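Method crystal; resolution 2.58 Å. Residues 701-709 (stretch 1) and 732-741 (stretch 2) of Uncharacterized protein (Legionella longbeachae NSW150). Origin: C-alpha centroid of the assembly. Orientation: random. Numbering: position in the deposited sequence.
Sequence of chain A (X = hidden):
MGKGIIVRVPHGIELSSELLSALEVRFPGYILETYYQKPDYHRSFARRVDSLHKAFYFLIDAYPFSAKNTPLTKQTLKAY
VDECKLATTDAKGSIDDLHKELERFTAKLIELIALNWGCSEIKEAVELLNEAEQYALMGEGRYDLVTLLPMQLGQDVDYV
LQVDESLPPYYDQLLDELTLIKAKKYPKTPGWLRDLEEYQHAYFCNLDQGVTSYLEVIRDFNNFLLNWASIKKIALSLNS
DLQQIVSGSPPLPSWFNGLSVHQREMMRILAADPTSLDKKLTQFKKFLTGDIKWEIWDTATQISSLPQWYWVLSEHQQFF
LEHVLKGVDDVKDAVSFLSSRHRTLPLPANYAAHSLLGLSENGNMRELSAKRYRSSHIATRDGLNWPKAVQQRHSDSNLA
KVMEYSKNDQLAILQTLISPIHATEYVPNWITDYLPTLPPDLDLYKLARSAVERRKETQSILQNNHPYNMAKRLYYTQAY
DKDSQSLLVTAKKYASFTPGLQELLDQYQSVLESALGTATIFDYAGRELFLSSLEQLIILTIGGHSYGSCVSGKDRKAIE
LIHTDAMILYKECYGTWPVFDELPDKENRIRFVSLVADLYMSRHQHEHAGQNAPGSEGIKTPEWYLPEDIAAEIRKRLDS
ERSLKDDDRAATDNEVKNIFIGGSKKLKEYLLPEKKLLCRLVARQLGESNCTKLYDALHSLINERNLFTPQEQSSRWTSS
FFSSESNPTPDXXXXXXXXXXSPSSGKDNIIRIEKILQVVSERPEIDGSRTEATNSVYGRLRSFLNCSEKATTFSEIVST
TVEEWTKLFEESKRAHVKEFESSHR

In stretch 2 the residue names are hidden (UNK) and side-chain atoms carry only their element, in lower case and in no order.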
# COMPACT_ATOMS: atom_id res chain seq x y z
N LEU A 701 15.00 13.92 -48.67
CA LEU A 701 16.43 13.91 -48.33
C LEU A 701 17.08 12.50 -48.37
O LEU A 701 18.14 12.30 -48.97
CB LEU A 701 16.64 14.55 -46.95
CG LEU A 701 18.07 14.56 -46.41
CD1 LEU A 701 18.97 15.22 -47.41
CD2 LEU A 701 18.20 15.28 -45.11
N ILE A 702 16.43 11.53 -47.74
CA ILE A 702 16.99 10.17 -47.67
C ILE A 702 17.10 9.52 -49.06
O ILE A 702 17.96 8.71 -49.31
CB ILE A 702 16.12 9.31 -46.75
CG1 ILE A 702 16.94 8.31 -45.99
CG2 ILE A 702 14.96 8.67 -47.51
CD1 ILE A 702 17.19 8.74 -44.57
N ASN A 703 16.24 9.91 -49.98
CA ASN A 703 16.31 9.34 -51.31
C ASN A 703 17.36 9.98 -52.19
O ASN A 703 17.58 9.49 -53.26
CB ASN A 703 14.93 9.31 -51.99
CG ASN A 703 14.09 8.10 -51.52
OD1 ASN A 703 14.41 6.96 -51.80
ND2 ASN A 703 13.01 8.37 -50.78
N GLU A 704 18.03 11.05 -51.73
CA GLU A 704 19.32 11.46 -52.29
C GLU A 704 20.43 10.69 -51.57
O GLU A 704 21.17 11.25 -50.76
CB GLU A 704 19.54 12.96 -52.13
CG GLU A 704 18.48 13.85 -52.74
CD GLU A 704 18.60 14.01 -54.26
OE1 GLU A 704 19.67 14.48 -54.74
OE2 GLU A 704 17.57 13.70 -54.95
N ARG A 705 20.58 9.43 -51.92
CA ARG A 705 21.39 8.44 -51.17
C ARG A 705 22.90 8.71 -51.17
O ARG A 705 23.63 8.25 -50.29
CB ARG A 705 21.09 7.00 -51.67
CG ARG A 705 19.60 6.73 -51.92
CD ARG A 705 19.29 5.28 -52.16
NE ARG A 705 19.80 4.48 -51.04
CZ ARG A 705 20.17 3.21 -51.11
NH1 ARG A 705 20.08 2.55 -52.26
NH2 ARG A 705 20.63 2.59 -50.03
N ASN A 706 23.36 9.48 -52.14
CA ASN A 706 24.77 9.85 -52.22
C ASN A 706 25.32 10.65 -51.05
O ASN A 706 26.51 10.58 -50.74
CB ASN A 706 24.99 10.62 -53.52
CG ASN A 706 25.12 9.67 -54.72
OD1 ASN A 706 25.07 8.42 -54.59
ND2 ASN A 706 25.32 10.25 -55.91
N LEU A 707 24.44 11.42 -50.41
CA LEU A 707 24.82 12.36 -49.36
C LEU A 707 25.34 11.67 -48.11
O LEU A 707 25.91 12.33 -47.25
CB LEU A 707 23.59 13.19 -48.97
CG LEU A 707 23.01 14.10 -50.03
CD1 LEU A 707 21.83 14.88 -49.47
CD2 LEU A 707 24.10 15.06 -50.52
N PHE A 708 25.06 10.37 -48.00
CA PHE A 708 25.28 9.61 -46.78
C PHE A 708 26.54 8.76 -46.81
O PHE A 708 26.97 8.25 -45.78
CB PHE A 708 24.04 8.75 -46.51
CG PHE A 708 22.81 9.56 -46.32
CD1 PHE A 708 22.56 10.15 -45.11
CD2 PHE A 708 21.93 9.76 -47.36
CE1 PHE A 708 21.45 10.93 -44.93
CE2 PHE A 708 20.82 10.55 -47.19
CZ PHE A 708 20.58 11.13 -45.98
N THR A 709 27.09 8.61 -48.02
CA THR A 709 28.31 7.89 -48.31
C THR A 709 29.46 8.73 -47.81
O THR A 709 29.71 9.83 -48.34
CB THR A 709 28.47 7.69 -49.86
OG1 THR A 709 27.39 6.89 -50.39
CG2 THR A 709 29.74 7.00 -50.21
N UNK A 732 21.80 2.48 -40.31
CA UNK A 732 20.66 3.28 -39.86
C UNK A 732 19.88 3.95 -40.97
O UNK A 732 18.64 3.92 -41.00
N UNK A 733 20.60 4.49 -41.93
CA UNK A 733 19.99 5.10 -43.07
C UNK A 733 19.34 4.06 -43.97
O UNK A 733 18.24 4.32 -44.48
c UNK A 733 20.70 8.06 -42.55
c UNK A 733 20.40 6.50 -45.10
c UNK A 733 21.66 6.98 -43.01
c UNK A 733 21.03 5.89 -43.86
N UNK A 734 19.99 2.91 -44.16
CA UNK A 734 19.40 1.81 -44.96
C UNK A 734 18.09 1.38 -44.35
O UNK A 734 17.11 1.14 -45.06
c UNK A 734 21.40 -1.59 -46.71
c UNK A 734 22.35 -0.50 -46.18
c UNK A 734 21.61 0.81 -45.85
c UNK A 734 20.32 0.59 -45.05
n UNK A 734 22.05 -2.61 -47.58
N UNK A 735 18.08 1.31 -43.03
CA UNK A 735 16.88 0.96 -42.32
C UNK A 735 15.75 1.94 -42.43
O UNK A 735 14.58 1.54 -42.41
o UNK A 735 16.86 -0.79 -38.37
c UNK A 735 17.20 0.80 -40.86
c UNK A 735 17.76 -0.57 -40.58
n UNK A 735 19.11 -0.98 -38.67
c UNK A 735 17.88 -0.80 -39.12
N UNK A 736 16.10 3.22 -42.51
CA UNK A 736 15.12 4.26 -42.66
C UNK A 736 14.59 4.27 -44.08
O UNK A 736 13.43 4.46 -44.26
c UNK A 736 14.70 6.72 -42.56
c UNK A 736 15.67 5.62 -42.20
c UNK A 736 15.85 5.58 -40.67
c UNK A 736 16.74 6.66 -40.12
N UNK A 737 15.41 4.01 -45.08
CA UNK A 737 14.84 3.69 -46.41
C UNK A 737 13.88 2.51 -46.35
O UNK A 737 12.76 2.61 -46.86
c UNK A 737 16.69 4.65 -47.83
c UNK A 737 18.10 4.27 -48.25
c UNK A 737 16.01 5.44 -48.94
c UNK A 737 15.93 3.39 -47.44
N UNK A 738 14.30 1.40 -45.76
CA UNK A 738 13.46 0.21 -45.68
C UNK A 738 12.08 0.56 -45.10
O UNK A 738 11.07 0.08 -45.59
c UNK A 738 14.95 -1.98 -45.53
o UNK A 738 13.98 -2.11 -47.74
o UNK A 738 14.03 -3.93 -46.54
c UNK A 738 14.09 -0.91 -44.82
c UNK A 738 14.26 -2.71 -46.68
N UNK A 739 12.05 1.42 -44.10
CA UNK A 739 10.81 1.76 -43.43
C UNK A 739 9.95 2.64 -44.29
O UNK A 739 8.73 2.63 -44.13
c UNK A 739 11.46 1.60 -40.95
c UNK A 739 10.25 0.80 -40.48
c UNK A 739 12.06 2.39 -39.78
c UNK A 739 11.08 2.50 -42.13
N UNK A 740 10.58 3.40 -45.18
CA UNK A 740 9.89 4.33 -46.06
C UNK A 740 9.54 3.72 -47.37
O UNK A 740 9.00 4.41 -48.21
c UNK A 740 10.76 5.58 -46.29
c UNK A 740 10.38 9.24 -45.07
c UNK A 740 10.57 6.43 -45.05
se UNK A 740 11.80 7.93 -44.82
N UNK A 741 9.82 2.43 -47.58
CA UNK A 741 9.62 1.85 -48.91
C UNK A 741 8.12 1.66 -49.23
O UNK A 741 7.72 1.98 -50.34
c UNK A 741 12.72 -0.02 -50.05
c UNK A 741 11.34 0.54 -50.36
c UNK A 741 10.71 -0.22 -51.53
c UNK A 741 10.44 0.56 -49.10

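Position 732 has backbone atoms and no side-chain atoms, and nothing of stretch 1 lies near it; it is Gly 732. Position 733 carries four carbons, forked at the first, with one arm two carbons long. Its CA-to-CB bond points toward stretch 1, and its carbons meet both Ile 702 and the ring of Phe 708. This is the beta-branched pattern of isoleucine, Ile 733. Its CG2 lies 4.2 Å from the centroid of the Phe 708 ring, 14° off the normal, a CH-pi contact over one face, while its CD1 is 3.8 Å from CD1 of Phe 708.

At position 734 four carbons run in a row and end in nitrogen, the CA-to-CB bond pointing away from stretch 1; the chain is that of Lys 734. Position 735 has three carbons, the third bearing one oxygen and one nitrogen, out of reach of stretch 1: Gln 735.

Position 736 again shows four carbons forked at the first, one arm two carbons long, and touches Ile 702: Ile 736. Its N donates a hydrogen bond to O of Gly 732 (3.0 Å), and its CG2 approaches CD1 of Ile 702 at 3.8 Å. Position 737 has four carbons forked at the second, the leucine pattern, and touches Ile 702, Asn 703 and Arg 705. In Leu 737 the CA-to-CB bond runs sideways, but the end of the chain comes nearer: CD2 lies 3.7 Å from CG2 of Ile 702 and 3.6 Å from OD1 of Asn 703, and CD1 lies 3.3 Å from NE of Arg 705.

Position 738 holds three carbons, the third with two oxygens, out of reach of stretch 1: Glu 738. Position 739 has four carbons forked at the second and is likewise remote, Leu 739. Position 740 is an unbranched chain of two carbons, selenium and a last carbon, the selenium resting against Ile 702; it is selenomethionine, Met 740, with SE 4.2 Å from CG2 of Ile 702. Position 741 has four carbons forked at the second and no contact with stretch 1; this is the poorly ordered Leu 741.

The contact is a knob-into-hole arrangement. Ile 702 sits among Ile 733, Ile 736, Leu 737 and Met 740, whose i, i+3, i+4 and i+7 spacing places them along one side of the helix. Phe 708 extends the apolar surface at Ile 733, and Asn 703 and Arg 705 both reach the end of Leu 737. No hydrogen bond crosses between the stretches; the contact buries 401 Å², both sides summed.

Stretch 2 (732-741) GIKQILELML
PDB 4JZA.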